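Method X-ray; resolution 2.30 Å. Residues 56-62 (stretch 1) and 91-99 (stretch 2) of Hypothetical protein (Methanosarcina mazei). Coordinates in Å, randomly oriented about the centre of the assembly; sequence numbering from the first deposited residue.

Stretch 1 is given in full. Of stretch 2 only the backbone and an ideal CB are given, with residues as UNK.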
# COMPACT_ATOMS: atom_id res chain seq x y z
N GLU A 56 6.14 8.59 -5.76
CA GLU A 56 6.10 9.73 -6.67
C GLU A 56 4.96 10.64 -6.21
O GLU A 56 3.82 10.20 -6.11
CB GLU A 56 5.77 9.28 -8.09
CG GLU A 56 6.91 8.70 -8.90
CD GLU A 56 6.47 8.35 -10.33
OE1 GLU A 56 5.32 8.70 -10.74
OE2 GLU A 56 7.31 7.74 -11.05
N MET A 57 5.26 11.90 -5.94
CA MET A 57 4.22 12.86 -5.52
C MET A 57 4.57 14.26 -6.01
O MET A 57 5.76 14.63 -6.04
CB MET A 57 4.07 12.80 -3.99
CG MET A 57 2.96 13.63 -3.40
SD MET A 57 2.43 13.06 -1.77
CE MET A 57 0.81 13.75 -1.87
N VAL A 58 3.56 15.03 -6.44
CA VAL A 58 3.71 16.48 -6.63
C VAL A 58 4.08 17.20 -5.30
O VAL A 58 3.42 17.00 -4.26
CB VAL A 58 2.41 17.13 -7.21
CG1 VAL A 58 2.42 18.63 -7.07
CG2 VAL A 58 2.21 16.73 -8.66
N ASN A 59 5.12 18.03 -5.35
CA ASN A 59 5.51 18.84 -4.21
C ASN A 59 4.71 20.16 -4.21
O ASN A 59 4.81 20.94 -5.14
CB ASN A 59 7.03 19.05 -4.27
CG ASN A 59 7.57 19.94 -3.15
OD1 ASN A 59 6.84 20.46 -2.31
ND2 ASN A 59 8.89 20.12 -3.16
N PRO A 60 3.88 20.39 -3.17
CA PRO A 60 3.01 21.58 -3.15
C PRO A 60 3.75 22.91 -3.14
O PRO A 60 3.18 23.92 -3.59
CB PRO A 60 2.21 21.43 -1.86
CG PRO A 60 2.90 20.36 -1.05
CD PRO A 60 3.67 19.51 -2.00
N LYS A 61 4.98 22.94 -2.62
CA LYS A 61 5.78 24.18 -2.66
C LYS A 61 6.38 24.44 -4.04
O LYS A 61 6.76 25.56 -4.33
CB LYS A 61 6.92 24.19 -1.62
CG LYS A 61 6.52 23.90 -0.16
CD LYS A 61 7.77 23.85 0.73
CE LYS A 61 7.44 23.81 2.23
NZ LYS A 61 6.36 22.88 2.62
N THR A 62 6.46 23.41 -4.89
CA THR A 62 7.06 23.59 -6.23
C THR A 62 6.14 23.27 -7.42
O THR A 62 6.36 23.78 -8.51
CB THR A 62 8.40 22.82 -6.41
OG1 THR A 62 8.17 21.41 -6.41
CG2 THR A 62 9.40 23.18 -5.32
N UNK A 91 3.16 15.68 6.02
CA UNK A 91 2.62 17.03 6.26
C UNK A 91 3.22 18.13 5.39
O UNK A 91 2.66 19.22 5.29
CB UNK A 91 2.83 17.40 7.73
N UNK A 92 4.35 17.85 4.76
CA UNK A 92 4.95 18.77 3.79
C UNK A 92 4.39 18.57 2.37
O UNK A 92 4.56 19.45 1.52
CB UNK A 92 6.47 18.59 3.78
N UNK A 93 3.73 17.44 2.14
CA UNK A 93 3.23 17.06 0.81
C UNK A 93 1.71 16.93 0.67
O UNK A 93 1.12 17.50 -0.25
CB UNK A 93 3.86 15.72 0.41
N UNK A 94 1.09 16.15 1.56
CA UNK A 94 -0.35 15.93 1.51
C UNK A 94 -1.11 17.12 2.07
O UNK A 94 -0.88 17.57 3.20
CB UNK A 94 -0.72 14.66 2.28
N UNK A 95 -2.03 17.64 1.26
CA UNK A 95 -3.00 18.60 1.71
C UNK A 95 -4.31 18.19 1.04
O UNK A 95 -4.36 17.20 0.30
CB UNK A 95 -2.59 20.04 1.38
N UNK A 96 -5.37 18.96 1.30
CA UNK A 96 -6.66 18.69 0.69
C UNK A 96 -6.73 19.08 -0.81
O UNK A 96 -7.53 18.49 -1.55
CB UNK A 96 -7.74 19.44 1.47
N UNK A 97 -5.93 20.03 -1.29
CA UNK A 97 -5.76 20.14 -2.75
C UNK A 97 -4.44 19.55 -3.30
O UNK A 97 -3.96 19.97 -4.36
CB UNK A 97 -5.84 21.62 -3.15
N UNK A 98 -3.86 18.60 -2.58
CA UNK A 98 -2.75 17.79 -3.10
C UNK A 98 -2.80 16.46 -2.37
O UNK A 98 -2.00 16.20 -1.47
CB UNK A 98 -1.40 18.48 -2.91
N UNK A 99 -3.76 15.63 -2.76
CA UNK A 99 -4.19 14.51 -1.91
C UNK A 99 -3.65 13.12 -2.27
O UNK A 99 -3.79 12.19 -1.45
CB UNK A 99 -5.72 14.45 -1.93

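At position 91 no atom of stretch 1 lies within 5.5 Å of the ideal CB, so this contact sets no preference; the residue is S91, which does not touch stretch 1.

Position 92 has phi/psi of -86/-16 and a CA-to-CB bond running sideways. Its ideal CB is 4.4 Å from K61 NZ, an ammonium group that an acidic or polar side chain would suit. The residue is D92, whose OD1 forms a long salt bridge at 3.9 Å from K61 NZ. Its backbone also packs, with D92 O 3.2 Å from P60 CG.

Position 93 is where the backbones come nearest, its CA 5.8 Å from the CA of N59. The ideal CB is 3.7 Å from M57 SD and 4.5 Å from P60 CD, surroundings that favour an apolar or aromatic side chain; V58 O, 4.9 Å from that CB, adds an acceptor. Y93 occupies the site. With chi1 at -78° (m), its ring runs along stretch 1: CE1 is 3.6 Å from N59 CB, CD1 is 3.9 Å from P60 CD, and V58 O meets the ring edge 3.6 Å from CD1. The hydroxyl is hydrogen-bonded elsewhere in the structure.

At position 94 CA-to-CB points away, yet the ideal CB is 4.5 Å from M57 CE. A long apolar or aromatic side chain could turn back to the methyl. The residue is F94, chi1 -72° (m). M57 CE stands over one ring face, 3.4 Å from the F94 ring centroid and 12° off the normal, a CH-pi contact; M57 SD lies over the face too, 3.8 Å from that centroid.

Position 95 has no stretch 1 atom within 5.5 Å of its ideal CB, so many residues would do; it is T95, the start of a type I turn that closes at 98. Position 96 is equally free of stretch 1 and equally permissive; it is L96. Position 97 likewise meets nothing there, so its choice is open; it is E97, whose N makes a weak hydrogen bond to T95 OG1.

Position 98 points toward stretch 1. Its ideal CB is 5.2 Å from V58 O and 4.8 Å from P60 CB, so a polar side chain that carries a donor a further bond or more beyond CB fits, with asparagine or glutamine plausible. The residue is N98, chi1 -163° (t). ND2 donates to V58 O at 2.8 Å (149°) and to Y93 O at 3.0 Å (169°), so one amide joins the two backbones, while N98 OD1 lies 3.7 Å from V58 CB.

Position 99 points away into space free of stretch 1; K99 makes no contact.

Stretch 2 91-99: SDYFTLENK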
# COMPACT_ATOMS: atom_id res chain seq x y z
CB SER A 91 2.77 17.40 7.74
OG SER A 91 4.11 17.73 8.09
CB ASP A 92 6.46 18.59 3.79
CG ASP A 92 7.12 19.22 5.02
OD1 ASP A 92 6.65 20.29 5.49
OD2 ASP A 92 8.11 18.63 5.52
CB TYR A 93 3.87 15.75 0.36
CG TYR A 93 5.28 15.90 -0.15
CD1 TYR A 93 5.52 16.13 -1.49
CD2 TYR A 93 6.36 15.77 0.70
CE1 TYR A 93 6.80 16.26 -1.97
CE2 TYR A 93 7.66 15.90 0.24
CZ TYR A 93 7.88 16.15 -1.10
OH TYR A 93 9.17 16.28 -1.58
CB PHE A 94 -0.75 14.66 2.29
CG PHE A 94 -0.36 13.36 1.62
CD1 PHE A 94 0.86 12.75 1.93
CD2 PHE A 94 -1.23 12.72 0.74
CE1 PHE A 94 1.23 11.54 1.33
CE2 PHE A 94 -0.89 11.52 0.14
CZ PHE A 94 0.36 10.92 0.43
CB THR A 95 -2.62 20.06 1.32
OG1 THR A 95 -3.17 20.39 0.03
CG2 THR A 95 -1.08 20.24 1.29
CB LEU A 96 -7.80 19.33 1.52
CG LEU A 96 -7.94 18.97 3.01
CD1 LEU A 96 -8.96 19.88 3.70
CD2 LEU A 96 -8.30 17.48 3.26
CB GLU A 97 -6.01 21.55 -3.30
CG GLU A 97 -5.12 22.64 -2.76
CD GLU A 97 -5.78 23.42 -1.66
OE1 GLU A 97 -6.21 22.82 -0.65
OE2 GLU A 97 -5.88 24.66 -1.81
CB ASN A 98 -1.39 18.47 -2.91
CG ASN A 98 -0.30 17.85 -3.79
OD1 ASN A 98 -0.51 17.70 -4.99
ND2 ASN A 98 0.84 17.47 -3.20
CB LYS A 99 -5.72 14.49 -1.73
CG LYS A 99 -6.55 14.60 -2.98
CD LYS A 99 -8.04 14.60 -2.63
CE LYS A 99 -8.34 15.47 -1.39
NZ LYS A 99 -9.77 15.37 -0.89
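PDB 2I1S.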